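Local coordinates for protein AcrH (Aeromonas hydrophila, PDB 3WXX) that acts as the type III secretion chaperone of the translocator AopB, binding it in a one-to-one complex that probably keeps it soluble before secretion, at the interface of chains A and B. Sequence-based numbering; all coordinates share one arbitrary frame. Chains: chain A, AcrH; chain B, AopB.

Contact 1: the interface of chains A and B. Residues chain A 25-26, 28-29, 32, 55; chain B 24-25, 28-29.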
loop_
_atom_site.group_PDB
_atom_site.type_symbol
_atom_site.label_atom_id
_atom_site.label_comp_id
_atom_site.label_asym_id
_atom_site.label_seq_id
_atom_site.Cartn_x
_atom_site.Cartn_y
_atom_site.Cartn_z
ATOM N N THR A 25 1.934 20.450 -6.018
ATOM C CA THR A 25 2.350 19.638 -7.173
ATOM C C THR A 25 1.755 18.224 -7.072
ATOM O O THR A 25 1.341 17.615 -8.078
ATOM C CB THR A 25 3.875 19.520 -7.313
ATOM O OG1 THR A 25 4.478 20.820 -7.282
ATOM C CG2 THR A 25 4.223 18.852 -8.633
ATOM N N LEU A 26 1.720 17.707 -5.848
ATOM C CA LEU A 26 1.200 16.369 -5.587
ATOM C C LEU A 26 -0.287 16.345 -5.900
ATOM O O LEU A 26 -0.787 15.415 -6.547
ATOM C CB LEU A 26 1.431 16.008 -4.133
ATOM C CG LEU A 26 1.932 14.611 -3.818
ATOM C CD1 LEU A 26 3.207 14.263 -4.564
ATOM C CD2 LEU A 26 2.189 14.524 -2.333
ATOM N N GLN A 28 -1.757 18.188 -8.017
ATOM C CA GLN A 28 -1.910 18.254 -9.465
ATOM C C GLN A 28 -1.891 16.857 -10.023
ATOM O O GLN A 28 -2.779 16.465 -10.781
ATOM C CB GLN A 28 -0.788 19.076 -10.079
ATOM C CG GLN A 28 -1.132 20.554 -10.197
ATOM C CD GLN A 28 0.109 21.420 -10.374
ATOM O OE1 GLN A 28 0.976 21.128 -11.206
ATOM N NE2 GLN A 28 0.212 22.478 -9.575
ATOM N N LEU A 29 -0.911 16.094 -9.574
ATOM C CA LEU A 29 -0.785 14.712 -9.989
ATOM C C LEU A 29 -1.977 13.844 -9.550
ATOM O O LEU A 29 -2.366 12.933 -10.282
ATOM C CB LEU A 29 0.520 14.158 -9.448
ATOM C CG LEU A 29 0.929 12.766 -9.854
ATOM C CD1 LEU A 29 0.991 12.618 -11.354
ATOM C CD2 LEU A 29 2.293 12.500 -9.248
ATOM N N LEU A 32 -4.707 14.628 -12.101
ATOM C CA LEU A 32 -4.468 13.890 -13.329
ATOM C C LEU A 32 -4.924 12.441 -13.195
ATOM O O LEU A 32 -5.694 11.948 -14.028
ATOM C CB LEU A 32 -2.991 13.937 -13.704
ATOM C CG LEU A 32 -2.606 13.203 -15.005
ATOM C CD1 LEU A 32 -3.413 13.705 -16.193
ATOM C CD2 LEU A 32 -1.106 13.345 -15.262
ATOM N N LEU A 55 5.339 8.436 -3.551
ATOM C CA LEU A 55 5.678 9.805 -3.123
ATOM C C LEU A 55 5.191 10.121 -1.730
ATOM O O LEU A 55 5.895 10.769 -0.971
ATOM C CB LEU A 55 5.128 10.838 -4.118
ATOM C CG LEU A 55 5.906 10.847 -5.438
ATOM C CD1 LEU A 55 5.138 11.516 -6.551
ATOM C CD2 LEU A 55 7.257 11.508 -5.246
ATOM N N GLU B 24 6.003 18.951 -16.064
ATOM C CA GLU B 24 6.509 18.845 -14.684
ATOM C C GLU B 24 6.004 17.577 -13.967
ATOM O O GLU B 24 6.681 17.049 -13.091
ATOM C CB GLU B 24 6.099 20.085 -13.874
ATOM C CG GLU B 24 6.888 20.307 -12.584
ATOM C CD GLU B 24 6.105 21.073 -11.520
ATOM O OE1 GLU B 24 5.203 21.866 -11.862
ATOM O OE2 GLU B 24 6.379 20.880 -10.320
ATOM N N LEU B 25 4.815 17.107 -14.336
ATOM C CA LEU B 25 4.250 15.887 -13.771
ATOM C C LEU B 25 4.956 14.637 -14.245
ATOM O O LEU B 25 5.019 13.657 -13.500
ATOM C CB LEU B 25 2.750 15.772 -14.080
ATOM C CG LEU B 25 1.906 16.862 -13.412
ATOM C CD1 LEU B 25 0.410 16.642 -13.577
ATOM C CD2 LEU B 25 2.243 17.021 -11.938
ATOM N N LEU B 28 8.017 14.512 -12.150
ATOM C CA LEU B 28 7.614 13.969 -10.844
ATOM C C LEU B 28 7.327 12.474 -10.853
ATOM O O LEU B 28 7.656 11.777 -9.902
ATOM C CB LEU B 28 6.370 14.697 -10.349
ATOM C CG LEU B 28 5.927 14.397 -8.923
ATOM C CD1 LEU B 28 7.046 14.649 -7.920
ATOM C CD2 LEU B 28 4.712 15.237 -8.578
ATOM N N ARG B 29 6.720 11.982 -11.918
ATOM C CA ARG B 29 6.551 10.551 -12.091
ATOM C C ARG B 29 7.874 9.848 -12.282
ATOM O O ARG B 29 8.035 8.720 -11.809
ATOM C CB ARG B 29 5.631 10.237 -13.269
ATOM C CG ARG B 29 4.182 10.594 -12.973
ATOM C CD ARG B 29 3.315 10.619 -14.219
ATOM N NE ARG B 29 3.003 9.276 -14.700
ATOM C CZ ARG B 29 2.039 9.007 -15.577
ATOM N NH1 ARG B 29 1.293 9.985 -16.090
ATOM N NH2 ARG B 29 1.812 7.750 -15.949
#

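Contact 2: the interface of chains A and B. Residues chain A 30, 34, 37-38, 49, 61, 64-65, 68, 95; chain B 4-9.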
loop_
_atom_site.group_PDB
_atom_site.type_symbol
_atom_site.label_atom_id
_atom_site.label_comp_id
_atom_site.label_asym_id
_atom_site.label_seq_id
_atom_site.Cartn_x
_atom_site.Cartn_y
_atom_site.Cartn_z
ATOM N N TYR A 30 -2.555 14.117 -8.376
ATOM C CA TYR A 30 -3.755 13.400 -7.957
ATOM C C TYR A 30 -4.855 13.700 -8.947
ATOM O O TYR A 30 -5.541 12.794 -9.411
ATOM C CB TYR A 30 -4.207 13.771 -6.537
ATOM C CG TYR A 30 -5.521 13.124 -6.132
ATOM C CD1 TYR A 30 -5.588 11.761 -5.831
ATOM C CD2 TYR A 30 -6.696 13.845 -6.084
ATOM C CE1 TYR A 30 -6.784 11.158 -5.494
ATOM C CE2 TYR A 30 -7.906 13.240 -5.762
ATOM C CZ TYR A 30 -7.940 11.901 -5.459
ATOM O OH TYR A 30 -9.136 11.301 -5.117
ATOM N N PHE A 34 -6.996 11.132 -10.934
ATOM C CA PHE A 34 -8.436 11.127 -10.761
ATOM C C PHE A 34 -9.235 11.321 -12.083
ATOM O O PHE A 34 -10.287 10.684 -12.289
ATOM C CB PHE A 34 -8.785 12.240 -9.792
ATOM C CG PHE A 34 -10.231 12.488 -9.654
ATOM C CD1 PHE A 34 -10.868 13.318 -10.532
ATOM C CD2 PHE A 34 -10.952 11.912 -8.627
ATOM C CE1 PHE A 34 -12.215 13.579 -10.389
ATOM C CE2 PHE A 34 -12.303 12.170 -8.471
ATOM C CZ PHE A 34 -12.936 13.016 -9.358
ATOM N N TYR A 37 -8.810 8.173 -14.311
ATOM C CA TYR A 37 -9.595 7.048 -13.834
ATOM C C TYR A 37 -11.014 7.233 -14.330
ATOM O O TYR A 37 -11.608 6.296 -14.859
ATOM C CB TYR A 37 -9.538 6.946 -12.308
ATOM C CG TYR A 37 -10.566 6.043 -11.694
ATOM C CD1 TYR A 37 -10.446 4.679 -11.787
ATOM C CD2 TYR A 37 -11.666 6.553 -11.025
ATOM C CE1 TYR A 37 -11.382 3.835 -11.245
ATOM C CE2 TYR A 37 -12.615 5.704 -10.467
ATOM C CZ TYR A 37 -12.469 4.344 -10.572
ATOM O OH TYR A 37 -13.390 3.474 -10.004
ATOM N N HIS A 38 -11.565 8.435 -14.166
ATOM C CA HIS A 38 -12.947 8.687 -14.586
ATOM C C HIS A 38 -13.086 8.685 -16.129
ATOM O O HIS A 38 -14.163 8.407 -16.662
ATOM C CB HIS A 38 -13.493 9.957 -13.927
ATOM C CG HIS A 38 -13.885 9.769 -12.497
ATOM N ND1 HIS A 38 -14.863 8.883 -12.113
ATOM C CD2 HIS A 38 -13.449 10.361 -11.356
ATOM C CE1 HIS A 38 -15.011 8.928 -10.795
ATOM N NE2 HIS A 38 -14.157 9.810 -10.311
ATOM N N PHE A 49 -1.332 6.611 -9.893
ATOM C CA PHE A 49 -1.470 6.262 -8.482
ATOM C C PHE A 49 -0.263 5.490 -7.904
ATOM O O PHE A 49 0.078 5.673 -6.725
ATOM C CB PHE A 49 -2.796 5.573 -8.227
ATOM C CG PHE A 49 -3.938 6.536 -8.223
ATOM C CD1 PHE A 49 -4.101 7.408 -7.164
ATOM C CD2 PHE A 49 -4.801 6.610 -9.278
ATOM C CE1 PHE A 49 -5.110 8.338 -7.158
ATOM C CE2 PHE A 49 -5.827 7.534 -9.278
ATOM C CZ PHE A 49 -5.975 8.404 -8.221
ATOM N N ARG A 61 -5.923 7.987 0.253
ATOM C CA ARG A 61 -6.675 8.178 -1.006
ATOM C C ARG A 61 -5.850 7.816 -2.238
ATOM O O ARG A 61 -6.400 7.301 -3.209
ATOM C CB ARG A 61 -7.279 9.562 -1.100
ATOM C CG ARG A 61 -6.336 10.631 -1.560
ATOM C CD ARG A 61 -6.867 12.021 -1.276
ATOM N NE ARG A 61 -5.721 12.910 -1.069
ATOM C CZ ARG A 61 -5.389 13.963 -1.805
ATOM N NH1 ARG A 61 -6.143 14.362 -2.822
ATOM N NH2 ARG A 61 -4.290 14.634 -1.500
ATOM N N LEU A 64 -6.596 4.327 -2.218
ATOM C CA LEU A 64 -7.933 4.123 -2.734
ATOM C C LEU A 64 -7.887 4.153 -4.274
ATOM O O LEU A 64 -8.433 3.279 -4.949
ATOM C CB LEU A 64 -8.887 5.198 -2.184
ATOM C CG LEU A 64 -10.323 5.022 -2.652
ATOM C CD1 LEU A 64 -10.929 3.748 -2.103
ATOM C CD2 LEU A 64 -11.134 6.201 -2.198
ATOM N N GLY A 65 -7.228 5.178 -4.824
ATOM C CA GLY A 65 -7.125 5.311 -6.284
ATOM C C GLY A 65 -6.410 4.127 -6.908
ATOM O O GLY A 65 -6.924 3.483 -7.848
ATOM N N ALA A 68 -8.827 1.252 -6.897
ATOM C CA ALA A 68 -9.891 1.400 -7.850
ATOM C C ALA A 68 -9.393 1.115 -9.276
ATOM O O ALA A 68 -10.094 0.475 -10.030
ATOM C CB ALA A 68 -10.472 2.784 -7.754
ATOM N N ARG A 95 -15.178 2.922 2.416
ATOM C CA ARG A 95 -14.929 2.522 1.014
ATOM C C ARG A 95 -13.888 1.388 0.862
ATOM O O ARG A 95 -14.009 0.537 -0.029
ATOM C CB ARG A 95 -14.529 3.732 0.164
ATOM C CG ARG A 95 -15.715 4.423 -0.460
ATOM C CD ARG A 95 -15.320 5.756 -1.068
ATOM N NE ARG A 95 -14.959 6.711 -0.024
ATOM C CZ ARG A 95 -14.546 7.966 -0.221
ATOM N NH1 ARG A 95 -14.430 8.484 -1.458
ATOM N NH2 ARG A 95 -14.242 8.704 0.844
ATOM N N VAL B 4 -15.691 3.115 -8.142
ATOM C CA VAL B 4 -15.246 3.750 -6.900
ATOM C C VAL B 4 -15.338 5.266 -6.940
ATOM O O VAL B 4 -14.917 5.916 -7.914
ATOM C CB VAL B 4 -13.821 3.306 -6.466
ATOM C CG1 VAL B 4 -13.499 3.816 -5.070
ATOM C CG2 VAL B 4 -13.717 1.788 -6.481
ATOM N N VAL B 5 -15.913 5.814 -5.866
ATOM C CA VAL B 5 -15.968 7.247 -5.656
ATOM C C VAL B 5 -14.675 7.662 -4.998
ATOM O O VAL B 5 -14.472 7.422 -3.812
ATOM C CB VAL B 5 -17.127 7.651 -4.709
ATOM C CG1 VAL B 5 -17.002 9.099 -4.293
ATOM C CG2 VAL B 5 -18.474 7.403 -5.355
ATOM N N LEU B 6 -13.805 8.299 -5.763
ATOM C CA LEU B 6 -12.590 8.863 -5.200
ATOM C C LEU B 6 -12.892 10.269 -4.716
ATOM O O LEU B 6 -13.691 10.978 -5.348
ATOM C CB LEU B 6 -11.524 8.960 -6.277
ATOM C CG LEU B 6 -11.256 7.701 -7.062
ATOM C CD1 LEU B 6 -10.246 8.035 -8.135
ATOM C CD2 LEU B 6 -10.721 6.621 -6.138
ATOM N N PRO B 7 -12.222 10.719 -3.634
ATOM C CA PRO B 7 -12.430 12.116 -3.224
ATOM C C PRO B 7 -12.005 13.079 -4.286
ATOM O O PRO B 7 -11.083 12.781 -5.044
ATOM C CB PRO B 7 -11.561 12.260 -1.970
ATOM C CG PRO B 7 -10.670 11.081 -1.949
ATOM C CD PRO B 7 -11.442 9.988 -2.624
ATOM N N GLN B 8 -12.668 14.229 -4.326
ATOM C CA GLN B 8 -12.408 15.242 -5.365
ATOM C C GLN B 8 -11.089 15.930 -5.147
ATOM O O GLN B 8 -10.704 16.140 -4.011
ATOM C CB GLN B 8 -13.500 16.301 -5.398
ATOM C CG GLN B 8 -14.811 15.775 -5.959
ATOM C CD GLN B 8 -14.875 15.896 -7.485
ATOM O OE1 GLN B 8 -15.401 15.007 -8.147
ATOM N NE2 GLN B 8 -14.280 16.967 -8.058
ATOM N N PRO B 9 -10.379 16.264 -6.228
ATOM C CA PRO B 9 -9.113 16.924 -5.966
ATOM C C PRO B 9 -9.312 18.217 -5.202
ATOM O O PRO B 9 -10.333 18.878 -5.377
ATOM C CB PRO B 9 -8.529 17.168 -7.357
ATOM C CG PRO B 9 -9.161 16.129 -8.221
ATOM C CD PRO B 9 -10.528 15.853 -7.637
HETATM O O HOH W 1 -15.146 10.073 -7.865
#

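Contact 1: the interface of chains A and B
Helix 23-38 of AcrH, with the end of helix 42-55 behind it, meets the first turns of AopB helix 24-42. The contact is mainly apolar: no nitrogen or oxygen of one chain comes within bonding reach of the other, and branched aliphatic side chains do the holding. B:Leu28 packs among three AcrH side chains. Its CG stands anti to the backbone N (chi1 -172°), and chi2 of 55° then parts the two methyls toward different neighbours. CD2 reaches the methyl CG2 of A:Thr25 at 3.6 Å and also meets CD2 of A:Leu29 at 3.7 Å. CD1 turns instead toward A:Leu55, whose own CD1 lies 3.8 Å from CG of B:Leu28. A:Thr25, A:Leu29 and A:Leu55 each cross it obliquely. A:Leu29 shares the anti placement of CG; while its CD2 packs on B:Leu28, its other methyl, CD1, touches the aliphatic stem of B:Arg29 at CG, 4.1 Å away. One turn earlier in AopB, B:Leu25, which buries more surface against AcrH than B:Leu28 does, has CG beside its backbone N (chi1 -65°) and lays its methyls along helix 23-38. CD1 passes CD2 of A:Leu32 at 4.0 Å, the two side chains sliding by each other in opposite directions, and CD2 rests near the backbone between A:Thr25 and A:Leu29, with CB of A:Gln28 alongside. At the rim the extended chain of B:Glu24 crosses A:Thr25 at about a right angle. Its carboxylate OE2 lies 3.4 Å from CG2 of A:Thr25, and the separation of 3.6 Å from the hydroxyl OG1 is too long for a hydrogen bond. With shape and apolar burial in place of directional bonds, the patch docks the start of an AopB helix on the chaperone and may shield its apolar leucines before secretion.

Contact 2: the interface of chains A and B
AopB residues 4-9 run as an extended segment without regular secondary structure, phi negative and psi large and positive throughout, through a groove formed by AcrH helices 23-38, 42-55, 60-72 and 95-106. B:Leu6 is the most deeply engaged side chain. Its CG lies anti to the carbonyl carbon; CD1 meets the ring of A:Tyr37 at CD2, 3.5 Å away, while CD2 points the other way, onto CA of A:Gly65 and CG of A:Leu64. B:Val4 sets CG2 against the methyl CB of A:Ala68 at 3.6 Å and turns CG1 to A:Leu64. B:Pro7 lays its ring edge, CG and CD, on A:Arg61 and A:Leu64. B:Pro9 caps A:Phe34, its CD standing 3.8 Å from the ring centroid over one face, with CD2 of A:His38 toward the rim of the opposite face; the phenyl is thus sandwiched.

Polar bonds read the peptide backbone. The phenol OH of A:Tyr30 donates to B:Pro7 O, in the carbonyl plane and on a lone pair. The phenol OH of A:Tyr37 accepts from B:Val4 N at 3.0 Å (152° at H). A:Arg95, bent at chi3, brings NH1 to B:Val5 O at 2.6 Å; the oxygen lies near the guanidinium plane, but the donor stands above the carbonyl plane. A water bonded to NE2 of A:His38 at 2.7 Å also reaches B:Leu6 O. The site is a peptide-binding groove of the tetratricopeptide-like chaperone, seating the N-terminal segment of its translocator through apolar pockets and main-chain bonds.

The centres of contact 1 and contact 2 lie about 15 Å apart, measured between the means of their C-alpha atoms. Helices 23-38 and 42-55 of AcrH serve both, with different residues of helix 23-38 turned to each. No residue is shared, though A:Leu29 of contact 1 and A:Tyr30 of contact 2 are consecutive. On AopB the sites fall in two stretches near the N-terminus, the extended peptide in contact 2 and the start of helix 24-42 in contact 1. Together they hold the N-terminal region of the translocator at two points on one chaperone in the one-to-one AcrH-AopB complex.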